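Local coordinates for protein rhamnosidase B (Bacillus sp., PDB 2OKX) that hydrolyses terminal alpha-L-rhamnose residues from rhamnosides as a glycoside hydrolase of family 78, a family that acts with inversion at the anomeric carbon, at residues 574-578 with 616-622; 348-352 with 622-626; 54-59 with 78-83; 35-39 with 115-119. All blocks are in the same frame, centred on the assembly; numbering follows the deposited sequence.

From the N terminus, the first loop to open is that of contact 4, between residues 35-39 and 115-119. Contact 3 (54-59 with 78-83) is nested inside it, and both lie in the N-terminal beta domain, where I78 CD1 and I115 CD1 pack 3.8 Å apart. Contact 2 follows in series: it opens at 348-352, in the D2 region, and closes 270 residues later at 622-626 in the helical catalytic domain. Contact 1 (574-578 with 616-622) is nested inside that loop and shares W622 with it; D616 OD1 lies 2.6 Å from S624 OG. The centres of contacts 1 and 3 are about 34 Å apart; the two pairs lie in separate parts of the fold.

Contact 1: residues 574-578 with 616-622; sequences VFWVG and DQVPSAW
W576, V618 and D616 bury the most surface here. Residues 574-576 and 617-618 are extended, run antiparallel and meet in a single beta bridge, W576 with Q617 as a non-hydrogen-bonded pair (CA-CA 4.2 Å), flanked by V577 N to D616 O (2.9 Å) and V618 N to F575 O (3.2 Å). A water links F575 N (3.1 Å) to V618 O (2.9 Å). W576 (chi1 m, chi2 90°) lays its six-membered ring over Q617 CG, a CH-pi contact 3.6 Å from the centroid, and brings CH2 to W622 CZ3 at 3.5 Å; its NE1 bonds E572. V618 (m) sets CG2 3.6 Å from F575 CE2, just before a cis peptide to P619. D616 (p) places CG 3.7 Å from W576 CZ3, hydrogen-bonds S624 through OD1 and accepts from Q617 NE2 at OD2 (3.0 Å). The bridge joins the start of helix 577-590 to the loop between helices 595-603 and 627-644, with V618 on L603 and V577 on W633, within the alpha-barrel domain.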
# COMPACT_ATOMS: atom_id res chain seq x y z
N VAL A 574 -0.04 -2.48 -0.96
CA VAL A 574 0.58 -3.59 -1.67
C VAL A 574 1.16 -4.67 -0.75
O VAL A 574 1.75 -4.36 0.29
CB VAL A 574 1.73 -3.08 -2.58
CG1 VAL A 574 2.51 -4.25 -3.18
CG2 VAL A 574 1.16 -2.21 -3.69
N PHE A 575 0.99 -5.93 -1.13
CA PHE A 575 1.55 -7.01 -0.35
C PHE A 575 3.03 -7.14 -0.69
O PHE A 575 3.41 -7.80 -1.66
CB PHE A 575 0.82 -8.34 -0.63
CG PHE A 575 1.56 -9.56 -0.15
CD1 PHE A 575 2.37 -9.51 0.98
CD2 PHE A 575 1.45 -10.77 -0.83
CE1 PHE A 575 3.06 -10.65 1.43
CE2 PHE A 575 2.13 -11.91 -0.40
CZ PHE A 575 2.94 -11.85 0.73
N TRP A 576 3.86 -6.49 0.11
CA TRP A 576 5.30 -6.56 -0.07
C TRP A 576 5.77 -7.72 0.80
O TRP A 576 5.48 -7.78 1.99
CB TRP A 576 5.98 -5.26 0.36
CG TRP A 576 5.94 -4.19 -0.69
CD1 TRP A 576 4.98 -3.23 -0.87
CD2 TRP A 576 6.96 -3.91 -1.66
NE1 TRP A 576 5.34 -2.38 -1.89
CE2 TRP A 576 6.56 -2.77 -2.39
CE3 TRP A 576 8.19 -4.52 -1.98
CZ2 TRP A 576 7.33 -2.22 -3.41
CZ3 TRP A 576 8.96 -3.97 -3.00
CH2 TRP A 576 8.53 -2.83 -3.70
N VAL A 577 6.49 -8.65 0.18
CA VAL A 577 6.97 -9.84 0.85
C VAL A 577 7.87 -9.59 2.05
O VAL A 577 7.65 -10.16 3.13
CB VAL A 577 7.69 -10.76 -0.15
CG1 VAL A 577 8.15 -12.04 0.53
CG2 VAL A 577 6.75 -11.07 -1.31
N GLY A 578 8.88 -8.74 1.88
CA GLY A 578 9.78 -8.46 2.98
C GLY A 578 9.07 -7.96 4.23
O GLY A 578 9.33 -8.43 5.34
N ASP A 616 9.27 -9.31 -5.32
CA ASP A 616 9.30 -8.70 -4.00
C ASP A 616 7.93 -8.23 -3.50
O ASP A 616 7.77 -7.88 -2.33
CB ASP A 616 10.34 -7.57 -3.96
CG ASP A 616 10.25 -6.64 -5.17
OD1 ASP A 616 11.29 -6.05 -5.53
OD2 ASP A 616 9.15 -6.49 -5.74
N GLN A 617 6.94 -8.21 -4.40
CA GLN A 617 5.56 -7.86 -4.07
C GLN A 617 4.67 -8.62 -5.05
O GLN A 617 4.99 -8.71 -6.24
CB GLN A 617 5.31 -6.34 -4.11
CG GLN A 617 6.19 -5.53 -5.05
CD GLN A 617 5.74 -5.62 -6.50
OE1 GLN A 617 4.63 -5.22 -6.85
NE2 GLN A 617 6.62 -6.14 -7.35
N VAL A 618 3.58 -9.20 -4.55
CA VAL A 618 2.68 -10.00 -5.38
C VAL A 618 1.22 -9.92 -4.91
O VAL A 618 0.94 -9.50 -3.79
CB VAL A 618 3.09 -11.50 -5.33
CG1 VAL A 618 4.53 -11.67 -5.79
CG2 VAL A 618 2.92 -12.04 -3.91
N PRO A 619 0.26 -10.28 -5.79
CA PRO A 619 0.46 -10.68 -7.19
C PRO A 619 0.58 -9.35 -7.92
O PRO A 619 -0.33 -8.51 -7.83
CB PRO A 619 -0.82 -11.44 -7.52
CG PRO A 619 -1.85 -10.71 -6.71
CD PRO A 619 -1.14 -10.49 -5.39
N SER A 620 1.68 -9.13 -8.63
CA SER A 620 1.91 -7.84 -9.27
C SER A 620 2.42 -7.85 -10.70
O SER A 620 3.02 -8.83 -11.17
CB SER A 620 2.88 -7.03 -8.41
OG SER A 620 3.28 -5.83 -9.05
N ALA A 621 2.19 -6.74 -11.39
CA ALA A 621 2.63 -6.57 -12.77
C ALA A 621 4.01 -5.91 -12.79
O ALA A 621 4.55 -5.66 -13.86
CB ALA A 621 1.62 -5.72 -13.54
N TRP A 622 4.56 -5.62 -11.62
CA TRP A 622 5.90 -5.03 -11.56
C TRP A 622 6.86 -6.18 -11.31
O TRP A 622 6.94 -6.70 -10.19
CB TRP A 622 6.03 -4.00 -10.43
CG TRP A 622 7.45 -3.44 -10.30
CD1 TRP A 622 8.43 -3.46 -11.26
CD2 TRP A 622 8.01 -2.74 -9.17
NE1 TRP A 622 9.56 -2.82 -10.79
CE2 TRP A 622 9.33 -2.37 -9.52
CE3 TRP A 622 7.52 -2.39 -7.90
CZ2 TRP A 622 10.17 -1.67 -8.64
CZ3 TRP A 622 8.36 -1.69 -7.03
CH2 TRP A 622 9.67 -1.34 -7.41
O HOH W 1 -0.12 -6.76 -3.90

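Contact 2: residues 348-352 with 622-626; sequences YIDHR and WSSVI
This is a buried, mainly polar contact between the D2 region and the six-hairpin glycosidase domain: a turn after strand 345-347 meets the extended loop that leads into helix 627-644. The segments run in the same direction (CA-CA 6.2 Å for I349-S623, 5.8 Å for D350-S624), linked by side chains and water rather than backbone-to-backbone bonds. A type I turn from I349 to R352, closed by R352 N to I349 O (3.0 Å), presents D350 and H351, both chi1 p. D350 OD2 accepts from V625 N (3.1 Å), while D350 OD1 lies 2.5 Å from S624 OG, a hydroxyl also hydrogen-bonded to D616, its one proton unassigned. H351 NE2 donates to S623 OG (2.7 Å), and V625 CG2 sits over the imidazole, 4.0 Å from its centroid. One water accepts from D350 N (3.0 Å) and W622 NE1 (2.8 Å) and donates to Y348 O (2.8 Å) and S623 O (2.9 Å). As donor, H351 NE2 carries a proton, so S623 OG can donate its own to E610 OE2.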
# COMPACT_ATOMS: atom_id res chain seq x y z
N TYR A 348 12.12 -0.72 -17.52
CA TYR A 348 13.10 -1.22 -16.57
C TYR A 348 12.67 -2.44 -15.76
O TYR A 348 11.69 -2.39 -15.01
CB TYR A 348 13.50 -0.10 -15.61
CG TYR A 348 14.57 -0.48 -14.61
CD1 TYR A 348 15.82 -0.93 -15.03
CD2 TYR A 348 14.33 -0.38 -13.24
CE1 TYR A 348 16.81 -1.27 -14.11
CE2 TYR A 348 15.31 -0.71 -12.31
CZ TYR A 348 16.55 -1.16 -12.75
OH TYR A 348 17.52 -1.48 -11.84
N ILE A 349 13.41 -3.53 -15.93
CA ILE A 349 13.17 -4.77 -15.19
C ILE A 349 14.45 -4.88 -14.36
O ILE A 349 15.50 -5.26 -14.88
CB ILE A 349 13.07 -5.99 -16.14
CG1 ILE A 349 12.02 -5.73 -17.22
CG2 ILE A 349 12.72 -7.23 -15.34
CD1 ILE A 349 10.63 -5.48 -16.69
N ASP A 350 14.35 -4.55 -13.07
CA ASP A 350 15.52 -4.55 -12.19
C ASP A 350 16.32 -5.83 -12.02
O ASP A 350 17.40 -5.79 -11.43
CB ASP A 350 15.13 -3.98 -10.82
CG ASP A 350 14.06 -4.79 -10.10
OD1 ASP A 350 13.31 -4.18 -9.32
OD2 ASP A 350 13.98 -6.02 -10.31
N HIS A 351 15.82 -6.96 -12.51
CA HIS A 351 16.57 -8.21 -12.38
C HIS A 351 17.00 -8.78 -13.73
O HIS A 351 17.48 -9.91 -13.81
CB HIS A 351 15.75 -9.24 -11.59
CG HIS A 351 14.41 -9.53 -12.17
ND1 HIS A 351 14.15 -10.66 -12.92
CD2 HIS A 351 13.24 -8.85 -12.11
CE1 HIS A 351 12.89 -10.67 -13.29
NE2 HIS A 351 12.31 -9.58 -12.81
N ARG A 352 16.82 -8.00 -14.79
CA ARG A 352 17.21 -8.42 -16.13
C ARG A 352 17.89 -7.27 -16.87
O ARG A 352 17.50 -6.11 -16.73
CB ARG A 352 15.98 -8.86 -16.93
CG ARG A 352 15.31 -10.11 -16.43
CD ARG A 352 13.99 -10.30 -17.14
NE ARG A 352 13.23 -11.43 -16.62
CZ ARG A 352 11.94 -11.62 -16.86
NH1 ARG A 352 11.26 -10.76 -17.61
NH2 ARG A 352 11.32 -12.68 -16.35
N TRP A 622 4.56 -5.62 -11.62
CA TRP A 622 5.90 -5.03 -11.56
C TRP A 622 6.86 -6.18 -11.31
O TRP A 622 6.94 -6.70 -10.19
CB TRP A 622 6.03 -4.00 -10.43
CG TRP A 622 7.45 -3.44 -10.30
CD1 TRP A 622 8.43 -3.46 -11.26
CD2 TRP A 622 8.01 -2.74 -9.17
NE1 TRP A 622 9.56 -2.82 -10.79
CE2 TRP A 622 9.33 -2.37 -9.52
CE3 TRP A 622 7.52 -2.39 -7.90
CZ2 TRP A 622 10.17 -1.67 -8.64
CZ3 TRP A 622 8.36 -1.69 -7.03
CH2 TRP A 622 9.67 -1.34 -7.41
N SER A 623 7.57 -6.59 -12.36
CA SER A 623 8.53 -7.68 -12.25
C SER A 623 9.76 -7.12 -11.57
O SER A 623 10.65 -6.58 -12.23
CB SER A 623 8.87 -8.23 -13.64
OG SER A 623 9.69 -9.38 -13.55
N SER A 624 9.79 -7.23 -10.25
CA SER A 624 10.89 -6.71 -9.45
C SER A 624 11.33 -7.74 -8.43
O SER A 624 10.51 -8.47 -7.87
CB SER A 624 10.44 -5.43 -8.73
OG SER A 624 11.44 -4.96 -7.85
N VAL A 625 12.64 -7.81 -8.19
CA VAL A 625 13.20 -8.76 -7.25
C VAL A 625 14.14 -8.12 -6.25
O VAL A 625 14.98 -7.28 -6.61
CB VAL A 625 13.99 -9.89 -7.96
CG1 VAL A 625 14.74 -10.73 -6.93
CG2 VAL A 625 13.05 -10.77 -8.77
N ILE A 626 14.00 -8.51 -4.99
CA ILE A 626 14.87 -8.06 -3.92
C ILE A 626 15.26 -9.36 -3.22
O ILE A 626 14.44 -9.99 -2.55
CB ILE A 626 14.16 -7.13 -2.92
CG1 ILE A 626 13.73 -5.84 -3.62
CG2 ILE A 626 15.11 -6.80 -1.77
CD1 ILE A 626 13.03 -4.84 -2.71
O HOH W 2 11.54 -3.79 -12.55
O HOH W 3 16.44 -7.03 -8.75

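Contact 3: residues 54-59 with 78-83; sequences VNGEQV and IGGQLR
A two-residue beta hairpin, turning at N55-G56 between strands 49-54 and 57-62, packs against the crossover loop that leads from strand 70-77 of one sheet to strand 87-96 of the other in the N-terminal beta-sandwich domain. The hairpin bend is a type I' turn from V54 to E57: N55 (60/36) and G56 (91/-18) both have positive phi, and V54 N to E57 O (2.8 Å) and E57 N to V54 O (3.1 Å) close it. In the partner, 79-81 have helical angles.

The hydrogen bond across the contact is N55 ND2 to Q81 O, 2.7 Å, from an m rotamer of N55; its ND2 also serves N88 and its OD1 takes T89 N, tying the turn to the start of strand 87-96. The N55 amide is also met by the R83 guanidinium, one face of which lies against N55 CG. Apolar contacts centre on V54 (t): CG1 meets Q81 CB at 3.6 Å and CG2 meets I78 CG2 at 4.0 Å, with L42 of strand 41-47 touching both V54 and I78. Q81 (chi1 m, chi2 82°) buries the most surface, and brings its OE1 within 3.8 Å of V59 CG2 and 2.9 Å of E57 OE2, two acceptors that are not bonded.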
# COMPACT_ATOMS: atom_id res chain seq x y z
N VAL A 54 -27.60 -7.56 -2.75
CA VAL A 54 -28.62 -8.59 -2.83
C VAL A 54 -29.91 -7.96 -2.34
O VAL A 54 -30.05 -7.63 -1.16
CB VAL A 54 -28.28 -9.82 -1.97
CG1 VAL A 54 -29.40 -10.85 -2.09
CG2 VAL A 54 -26.96 -10.43 -2.42
N ASN A 55 -30.85 -7.77 -3.26
CA ASN A 55 -32.12 -7.15 -2.95
C ASN A 55 -31.92 -5.74 -2.43
O ASN A 55 -32.64 -5.28 -1.54
CB ASN A 55 -32.91 -8.00 -1.95
CG ASN A 55 -33.51 -9.23 -2.59
OD1 ASN A 55 -34.14 -9.14 -3.65
ND2 ASN A 55 -33.34 -10.38 -1.96
N GLY A 56 -30.92 -5.06 -2.98
CA GLY A 56 -30.64 -3.69 -2.59
C GLY A 56 -29.65 -3.53 -1.45
O GLY A 56 -29.09 -2.46 -1.26
N GLU A 57 -29.43 -4.60 -0.70
CA GLU A 57 -28.51 -4.56 0.43
C GLU A 57 -27.07 -4.89 0.02
O GLU A 57 -26.82 -5.93 -0.60
CB GLU A 57 -28.98 -5.54 1.51
CG GLU A 57 -28.16 -5.51 2.79
CD GLU A 57 -28.65 -6.52 3.81
OE1 GLU A 57 -29.86 -6.50 4.13
OE2 GLU A 57 -27.83 -7.33 4.29
N GLN A 58 -26.13 -4.02 0.38
CA GLN A 58 -24.73 -4.26 0.06
C GLN A 58 -24.25 -5.43 0.91
O GLN A 58 -24.30 -5.37 2.15
CB GLN A 58 -23.89 -3.03 0.35
CG GLN A 58 -22.51 -3.07 -0.28
CD GLN A 58 -21.61 -1.97 0.23
OE1 GLN A 58 -20.95 -2.11 1.25
NE2 GLN A 58 -21.60 -0.85 -0.48
N VAL A 59 -23.79 -6.49 0.26
CA VAL A 59 -23.35 -7.68 0.98
C VAL A 59 -21.83 -7.82 1.14
O VAL A 59 -21.37 -8.30 2.18
CB VAL A 59 -23.90 -8.95 0.30
CG1 VAL A 59 -23.31 -10.19 0.94
CG2 VAL A 59 -25.42 -8.96 0.42
N ILE A 78 -26.23 -16.00 1.46
CA ILE A 78 -27.18 -14.89 1.36
C ILE A 78 -28.56 -15.19 1.93
O ILE A 78 -29.52 -14.49 1.61
CB ILE A 78 -27.35 -14.44 -0.11
CG1 ILE A 78 -27.79 -15.62 -0.97
CG2 ILE A 78 -26.06 -13.83 -0.62
CD1 ILE A 78 -28.13 -15.25 -2.40
N GLY A 79 -28.66 -16.21 2.77
CA GLY A 79 -29.95 -16.55 3.35
C GLY A 79 -30.60 -15.39 4.07
O GLY A 79 -31.83 -15.30 4.15
N GLY A 80 -29.77 -14.47 4.57
CA GLY A 80 -30.28 -13.32 5.28
C GLY A 80 -30.93 -12.27 4.41
O GLY A 80 -31.82 -11.56 4.85
N GLN A 81 -30.48 -12.16 3.16
CA GLN A 81 -31.04 -11.17 2.25
C GLN A 81 -32.06 -11.77 1.28
O GLN A 81 -32.78 -11.05 0.60
CB GLN A 81 -29.93 -10.49 1.44
CG GLN A 81 -28.94 -9.67 2.26
CD GLN A 81 -27.84 -10.52 2.90
OE1 GLN A 81 -27.02 -10.01 3.67
NE2 GLN A 81 -27.82 -11.80 2.58
N LEU A 82 -32.12 -13.10 1.24
CA LEU A 82 -33.02 -13.81 0.34
C LEU A 82 -34.51 -13.69 0.71
O LEU A 82 -34.88 -13.81 1.88
CB LEU A 82 -32.62 -15.29 0.29
CG LEU A 82 -33.12 -16.18 -0.86
CD1 LEU A 82 -32.42 -17.53 -0.77
CD2 LEU A 82 -34.63 -16.35 -0.80
N ARG A 83 -35.34 -13.44 -0.30
CA ARG A 83 -36.78 -13.31 -0.12
C ARG A 83 -37.45 -14.54 -0.71
O ARG A 83 -37.70 -14.61 -1.92
CB ARG A 83 -37.29 -12.06 -0.84
CG ARG A 83 -36.64 -10.76 -0.38
CD ARG A 83 -37.16 -9.58 -1.20
NE ARG A 83 -36.63 -8.31 -0.73
CZ ARG A 83 -36.96 -7.13 -1.23
NH1 ARG A 83 -37.83 -7.05 -2.24
NH2 ARG A 83 -36.43 -6.02 -0.73

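Contact 4: residues 35-39 with 115-119; sequences SVEGP and IEADG
One carboxylate, that of D118, accepts hydrogen bonds from two consecutive backbone amides of the loop 35-39 and joins it to the tip of a beta hairpin. D118 (59/42) and G119 (68/7) both have positive phi, as the two residues linking strands 110-117 and 120-124, and the m rotamer of D118 directs its carboxylate to the loop. D118 OD1 accepts from E37 N at 3.1 Å (N-H...O angle 139°), D118 OD2 from G38 N at 2.7 Å (136°), so each amide finds its own carboxylate oxygen. The CA atoms of G38 and D118 are 5.5 Å apart. G38 suits this position because a CB there would lie only 3.0 Å from D118 OD2. P39, having no amide proton, contributes its carbonyl instead: a water lies 2.8 Å from P39 O as donor, a proton for which other acceptors compete, and accepts from D118 N at 2.7 Å, satisfying that amide. V36 (p) adds the apolar part, with CG2 3.5 Å from A117 CB. This surface contact lies where the loop after strand 22-31 leads into strand 41-47, which pairs antiparallel with 110-117; backbone hydrogen bonding joins E116 and M41, and A117 packs on L122 of edge strand 120-124.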
# COMPACT_ATOMS: atom_id res chain seq x y z
N SER A 35 -39.27 -22.25 -0.21
CA SER A 35 -38.43 -22.71 0.88
C SER A 35 -37.16 -23.37 0.36
O SER A 35 -37.17 -23.98 -0.71
CB SER A 35 -39.19 -23.69 1.77
OG SER A 35 -39.56 -24.85 1.06
N VAL A 36 -36.08 -23.25 1.11
CA VAL A 36 -34.80 -23.84 0.74
C VAL A 36 -34.16 -24.45 1.99
O VAL A 36 -33.97 -23.77 3.00
CB VAL A 36 -33.85 -22.78 0.13
CG1 VAL A 36 -33.74 -21.57 1.05
CG2 VAL A 36 -32.48 -23.39 -0.11
N GLU A 37 -33.83 -25.73 1.90
CA GLU A 37 -33.22 -26.44 3.02
C GLU A 37 -31.83 -25.92 3.35
O GLU A 37 -31.65 -25.15 4.29
CB GLU A 37 -33.15 -27.94 2.72
CG GLU A 37 -34.50 -28.59 2.49
CD GLU A 37 -35.38 -28.59 3.73
OE1 GLU A 37 -36.56 -28.99 3.62
OE2 GLU A 37 -34.89 -28.19 4.81
N GLY A 38 -30.84 -26.34 2.56
CA GLY A 38 -29.48 -25.91 2.79
C GLY A 38 -29.31 -24.42 2.60
O GLY A 38 -30.27 -23.72 2.28
N PRO A 39 -28.09 -23.89 2.80
CA PRO A 39 -27.82 -22.46 2.65
C PRO A 39 -27.77 -22.03 1.19
O PRO A 39 -27.28 -22.77 0.33
CB PRO A 39 -26.47 -22.30 3.33
CG PRO A 39 -25.79 -23.58 2.99
CD PRO A 39 -26.87 -24.61 3.24
N ILE A 115 -25.89 -18.32 -7.94
CA ILE A 115 -26.54 -18.59 -6.66
C ILE A 115 -26.95 -20.06 -6.68
O ILE A 115 -27.65 -20.50 -7.59
CB ILE A 115 -27.79 -17.72 -6.45
CG1 ILE A 115 -27.38 -16.25 -6.37
CG2 ILE A 115 -28.52 -18.15 -5.19
CD1 ILE A 115 -28.54 -15.31 -6.13
N GLU A 116 -26.49 -20.81 -5.68
CA GLU A 116 -26.79 -22.23 -5.59
C GLU A 116 -27.38 -22.59 -4.24
O GLU A 116 -26.96 -22.07 -3.20
CB GLU A 116 -25.52 -23.04 -5.85
CG GLU A 116 -25.69 -24.54 -5.73
CD GLU A 116 -24.42 -25.30 -6.09
OE1 GLU A 116 -23.38 -25.10 -5.43
OE2 GLU A 116 -24.47 -26.11 -7.05
N ALA A 117 -28.35 -23.50 -4.25
CA ALA A 117 -29.00 -23.95 -3.04
C ALA A 117 -29.55 -25.36 -3.25
O ALA A 117 -30.28 -25.61 -4.21
CB ALA A 117 -30.12 -23.00 -2.65
N ASP A 118 -29.19 -26.27 -2.36
CA ASP A 118 -29.66 -27.65 -2.44
C ASP A 118 -29.22 -28.27 -3.77
O ASP A 118 -30.00 -28.97 -4.42
CB ASP A 118 -31.19 -27.68 -2.32
CG ASP A 118 -31.67 -27.12 -0.99
OD1 ASP A 118 -32.88 -26.85 -0.85
OD2 ASP A 118 -30.83 -26.96 -0.08
N GLY A 119 -27.98 -28.00 -4.15
CA GLY A 119 -27.44 -28.55 -5.38
C GLY A 119 -28.07 -28.01 -6.65
O GLY A 119 -27.77 -28.48 -7.75
O HOH W 4 -28.06 -25.46 -0.04